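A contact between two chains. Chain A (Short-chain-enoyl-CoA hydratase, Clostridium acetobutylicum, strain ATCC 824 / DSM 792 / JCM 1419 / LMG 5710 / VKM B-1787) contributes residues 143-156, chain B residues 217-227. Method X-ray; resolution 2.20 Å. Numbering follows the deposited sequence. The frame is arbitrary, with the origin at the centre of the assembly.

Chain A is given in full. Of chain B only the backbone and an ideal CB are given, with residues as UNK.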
# COMPACT_ATOMS: atom_id res chain seq x y z
N PHE A 143 -15.05 -5.96 -15.89
CA PHE A 143 -14.49 -7.22 -15.35
C PHE A 143 -12.97 -7.13 -15.16
O PHE A 143 -12.25 -8.12 -15.36
CB PHE A 143 -14.79 -8.43 -16.26
CG PHE A 143 -16.25 -8.68 -16.54
CD1 PHE A 143 -17.26 -8.32 -15.64
CD2 PHE A 143 -16.62 -9.36 -17.70
CE1 PHE A 143 -18.59 -8.58 -15.91
CE2 PHE A 143 -17.96 -9.64 -17.96
CZ PHE A 143 -18.94 -9.25 -17.07
N GLY A 144 -12.49 -5.95 -14.78
CA GLY A 144 -11.12 -5.78 -14.34
C GLY A 144 -10.31 -4.95 -15.30
O GLY A 144 -9.20 -4.55 -14.99
N GLY A 145 -10.87 -4.62 -16.44
CA GLY A 145 -10.10 -3.95 -17.50
C GLY A 145 -9.30 -2.75 -17.03
O GLY A 145 -8.14 -2.59 -17.45
N THR A 146 -9.91 -1.91 -16.18
CA THR A 146 -9.35 -0.63 -15.75
C THR A 146 -8.15 -0.85 -14.85
O THR A 146 -7.40 0.07 -14.60
CB THR A 146 -10.37 0.24 -14.96
OG1 THR A 146 -10.74 -0.38 -13.72
CG2 THR A 146 -11.61 0.51 -15.79
N GLN A 147 -7.99 -2.07 -14.36
CA GLN A 147 -6.93 -2.37 -13.45
C GLN A 147 -5.84 -3.27 -14.04
O GLN A 147 -4.63 -3.05 -13.79
CB GLN A 147 -7.50 -3.08 -12.22
CG GLN A 147 -8.42 -2.23 -11.37
CD GLN A 147 -7.95 -0.80 -11.22
OE1 GLN A 147 -6.81 -0.55 -10.79
NE2 GLN A 147 -8.82 0.16 -11.58
N ARG A 148 -6.25 -4.30 -14.78
CA ARG A 148 -5.32 -5.27 -15.24
C ARG A 148 -4.51 -4.72 -16.46
O ARG A 148 -3.32 -4.94 -16.57
CB ARG A 148 -6.03 -6.61 -15.52
CG ARG A 148 -6.37 -7.41 -14.24
CD ARG A 148 -6.69 -8.88 -14.47
NE ARG A 148 -6.96 -9.57 -13.21
CZ ARG A 148 -8.19 -9.70 -12.67
NH1 ARG A 148 -9.25 -9.21 -13.28
NH2 ARG A 148 -8.37 -10.29 -11.50
N LEU A 149 -5.14 -3.97 -17.35
CA LEU A 149 -4.44 -3.58 -18.56
C LEU A 149 -3.21 -2.71 -18.19
O LEU A 149 -2.09 -3.01 -18.56
CB LEU A 149 -5.39 -2.83 -19.47
CG LEU A 149 -4.89 -2.53 -20.88
CD1 LEU A 149 -4.51 -3.80 -21.60
CD2 LEU A 149 -5.95 -1.81 -21.67
N SER A 150 -3.45 -1.66 -17.40
CA SER A 150 -2.40 -0.73 -17.02
C SER A 150 -1.31 -1.45 -16.25
O SER A 150 -0.11 -1.17 -16.43
CB SER A 150 -2.99 0.35 -16.17
OG SER A 150 -3.65 -0.25 -15.12
N ARG A 151 -1.70 -2.42 -15.44
CA ARG A 151 -0.70 -3.24 -14.75
C ARG A 151 0.13 -4.06 -15.71
O ARG A 151 1.27 -4.34 -15.41
CB ARG A 151 -1.33 -4.19 -13.73
CG ARG A 151 -1.68 -3.55 -12.40
CD ARG A 151 -2.61 -4.42 -11.56
NE ARG A 151 -2.77 -3.85 -10.20
CZ ARG A 151 -3.58 -2.83 -9.87
NH1 ARG A 151 -3.64 -2.48 -8.61
NH2 ARG A 151 -4.37 -2.22 -10.76
N LEU A 152 -0.45 -4.49 -16.83
CA LEU A 152 0.25 -5.37 -17.75
C LEU A 152 1.00 -4.56 -18.83
O LEU A 152 2.11 -4.92 -19.19
CB LEU A 152 -0.73 -6.39 -18.37
CG LEU A 152 -0.85 -7.86 -17.92
CD1 LEU A 152 -0.16 -8.29 -16.60
CD2 LEU A 152 -2.33 -8.25 -17.90
N VAL A 153 0.42 -3.49 -19.34
CA VAL A 153 1.06 -2.81 -20.47
C VAL A 153 1.50 -1.38 -20.15
O VAL A 153 1.93 -0.63 -21.04
CB VAL A 153 0.11 -2.79 -21.70
CG1 VAL A 153 -0.45 -4.18 -22.01
CG2 VAL A 153 -1.01 -1.76 -21.54
N GLY A 154 1.35 -0.97 -18.90
CA GLY A 154 1.73 0.39 -18.49
C GLY A 154 0.58 1.33 -18.67
O GLY A 154 -0.35 1.07 -19.41
N MET A 155 0.62 2.46 -17.98
CA MET A 155 -0.44 3.43 -18.06
C MET A 155 -0.63 4.11 -19.42
O MET A 155 -1.76 4.30 -19.86
CB MET A 155 -0.25 4.47 -16.98
CG MET A 155 -0.53 3.88 -15.63
SD MET A 155 -1.80 4.83 -14.79
CE MET A 155 -1.11 6.49 -14.83
N GLY A 156 0.46 4.48 -20.07
CA GLY A 156 0.33 5.14 -21.36
C GLY A 156 -0.57 4.39 -22.30
O GLY A 156 -1.46 4.96 -22.90
N UNK B 217 -7.01 3.09 -8.93
CA UNK B 217 -6.88 1.65 -8.66
C UNK B 217 -5.43 1.19 -8.83
O UNK B 217 -4.94 0.24 -8.20
CB UNK B 217 -7.80 0.85 -9.59
N UNK B 218 -4.72 1.93 -9.64
CA UNK B 218 -3.30 1.71 -9.82
C UNK B 218 -2.54 1.96 -8.52
O UNK B 218 -1.49 1.43 -8.34
CB UNK B 218 -2.76 2.61 -10.93
N UNK B 219 -3.05 2.79 -7.60
CA UNK B 219 -2.35 3.10 -6.35
C UNK B 219 -2.45 2.01 -5.30
O UNK B 219 -1.74 2.08 -4.29
CB UNK B 219 -2.90 4.40 -5.76
N UNK B 220 -3.32 1.02 -5.49
CA UNK B 220 -3.55 0.07 -4.42
C UNK B 220 -3.56 -1.40 -4.83
O UNK B 220 -3.46 -1.74 -6.01
CB UNK B 220 -4.88 0.40 -3.75
N UNK B 221 -3.66 -2.28 -3.83
CA UNK B 221 -3.83 -3.70 -4.06
C UNK B 221 -4.98 -3.98 -5.03
O UNK B 221 -5.97 -3.22 -5.13
CB UNK B 221 -4.07 -4.42 -2.73
N UNK B 222 -4.82 -5.09 -5.74
CA UNK B 222 -5.74 -5.48 -6.82
C UNK B 222 -7.20 -5.73 -6.36
O UNK B 222 -8.13 -5.37 -7.09
CB UNK B 222 -5.21 -6.75 -7.49
N UNK B 223 -7.42 -6.32 -5.18
CA UNK B 223 -8.82 -6.51 -4.66
C UNK B 223 -9.55 -5.20 -4.39
O UNK B 223 -10.64 -4.98 -4.92
CB UNK B 223 -8.79 -7.32 -3.36
N UNK B 224 -8.93 -4.28 -3.66
CA UNK B 224 -9.57 -2.96 -3.52
C UNK B 224 -9.61 -2.17 -4.82
O UNK B 224 -10.56 -1.41 -5.04
CB UNK B 224 -8.84 -2.14 -2.46
N UNK B 225 -8.65 -2.40 -5.72
CA UNK B 225 -8.70 -1.75 -7.02
C UNK B 225 -9.88 -2.22 -7.85
O UNK B 225 -10.58 -1.43 -8.48
CB UNK B 225 -7.40 -2.00 -7.78
N UNK B 226 -10.11 -3.52 -7.84
CA UNK B 226 -11.21 -4.10 -8.61
C UNK B 226 -12.58 -3.70 -8.03
O UNK B 226 -13.50 -3.39 -8.76
CB UNK B 226 -11.08 -5.62 -8.64
N UNK B 227 -12.69 -3.64 -6.70
CA UNK B 227 -13.89 -3.08 -6.09
C UNK B 227 -14.09 -1.64 -6.53
O UNK B 227 -15.21 -1.21 -6.90
CB UNK B 227 -13.81 -3.16 -4.56

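Position 217 is the most constrained. Its ideal CB points toward chain A and would lie 2.1 Å from Gln A147 OE1, a clash, so any side chain is excluded while the glutamine holds this conformation. Phi and psi of -73/-26° are ordinary and do not themselves demand glycine; the steric argument alone does. The residue is Gly B217. Without a CB, Gln A147 OE1 comes to 3.0 Å from Gly B217 C, and the carbonyl is reached by the guanidinium: Arg A151 NH1 donates to Gly B217 O at 3.0 Å with an angle of 158°.

At position 218 CA-to-CB points sideways, and the ideal CB lies 4.6 Å from Met A155 SD, with Arg A151 NH2 and Gln A147 OE1 both at 5.1 Å. A long, flexible side chain could turn back toward chain A; methionine or glutamine would be plausible. It is Met B218, which loses 100 Å² to the contact. Its CG packs 3.9 Å from Met A155 SD, and its own SD reaches 3.3 Å from Ser A150 OG and 4.0 Å from Arg A151 NH2.

Position 219 points away, with nothing of chain A within 5.5 Å of its ideal CB, so many residues, polar ones included, would suit. It is Gln B219. Position 220 closes a type I turn begun at 217, and its CB points sideways with no chain A atom within 5.5 Å. The side chain is again weakly specified, and the residue is Cys B220. Its backbone matters more: Cys B220 O lies 2.7 Å from Arg A151 NH1, near the guanidinium plane, but the angle is too poor for a hydrogen bond.

Position 221 points away and immediately precedes a helix, where Asp, Asn, Ser or Thr commonly cap free amides. Asp B221 does so, its OD1 accepting from the backbone N of 224 at 2.9 Å and 171°.

At position 222 CB is sideways and 4.7 Å from Arg A151 NE. The arginine offers a guanidinium face and Gln A147 an aliphatic CB, which favours a branched or extended apolar residue. Ile B222 extends its CD1 over one guanidinium face, 3.6 Å from Arg A151 NE and 3.9 Å from Gln A147 CB.

Positions 223 and 224 lie in the first turn of a helix and out of reach of chain A, so small, polar or acidic residues would all suit, an acid being favourable near the helix N-terminus; they are Asp B223, whose carboxylate is hydrogen-bonded elsewhere in the structure, and Thr B224, whose N takes the cap.

Position 225 points toward chain A, its ideal CB 3.4 Å from Gln A147 OE1 and 3.9 Å from Arg A151 NH1. These distances favour a small residue, alanine or glycine. Ala B225 helps form the hole that receives Gln A147, together with Gly B217, Ile B222 and the residue at 226.

At 226 CB is sideways, 5.1 Å from Gln A147 CG, leaving room for a medium or long apolar chain. Leu B226 uses it: CD2 lies 3.6 Å from Gly A144 CA and over one face of the Arg A148 guanidinium, while CD1 is 3.9 Å from Arg A148 NH2.

Position 227, also out of reach, would accept most helix-compatible residues; it is Ala B227.

Chain B, residues 217-227: GMQCDIDTALA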
# COMPACT_ATOMS: atom_id res chain seq x y z
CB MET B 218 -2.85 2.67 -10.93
CG MET B 218 -1.80 2.19 -11.87
SD MET B 218 -1.91 0.50 -12.45
CE MET B 218 -0.16 0.20 -12.18
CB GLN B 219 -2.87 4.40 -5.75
CG GLN B 219 -2.75 5.62 -6.65
CD GLN B 219 -1.46 5.65 -7.48
OE1 GLN B 219 -0.35 5.45 -6.96
NE2 GLN B 219 -1.60 5.93 -8.74
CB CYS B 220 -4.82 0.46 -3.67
SG CYS B 220 -6.34 0.41 -4.65
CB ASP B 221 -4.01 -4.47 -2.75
CG ASP B 221 -5.44 -4.33 -2.17
OD1 ASP B 221 -6.36 -5.13 -2.50
OD2 ASP B 221 -5.63 -3.42 -1.36
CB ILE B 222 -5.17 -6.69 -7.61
CG1 ILE B 222 -5.95 -6.91 -8.92
CG2 ILE B 222 -5.16 -7.96 -6.78
CD1 ILE B 222 -5.78 -5.79 -9.93
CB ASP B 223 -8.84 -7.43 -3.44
CG ASP B 223 -8.33 -8.83 -3.78
OD1 ASP B 223 -8.94 -9.44 -4.70
OD2 ASP B 223 -7.32 -9.30 -3.16
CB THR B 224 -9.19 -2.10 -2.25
OG1 THR B 224 -9.00 -0.71 -2.60
CG2 THR B 224 -8.06 -2.61 -1.50
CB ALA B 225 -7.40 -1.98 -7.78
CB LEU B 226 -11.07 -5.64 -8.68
CG LEU B 226 -9.83 -6.18 -9.41
CD1 LEU B 226 -9.55 -7.60 -8.97
CD2 LEU B 226 -9.97 -6.09 -10.92
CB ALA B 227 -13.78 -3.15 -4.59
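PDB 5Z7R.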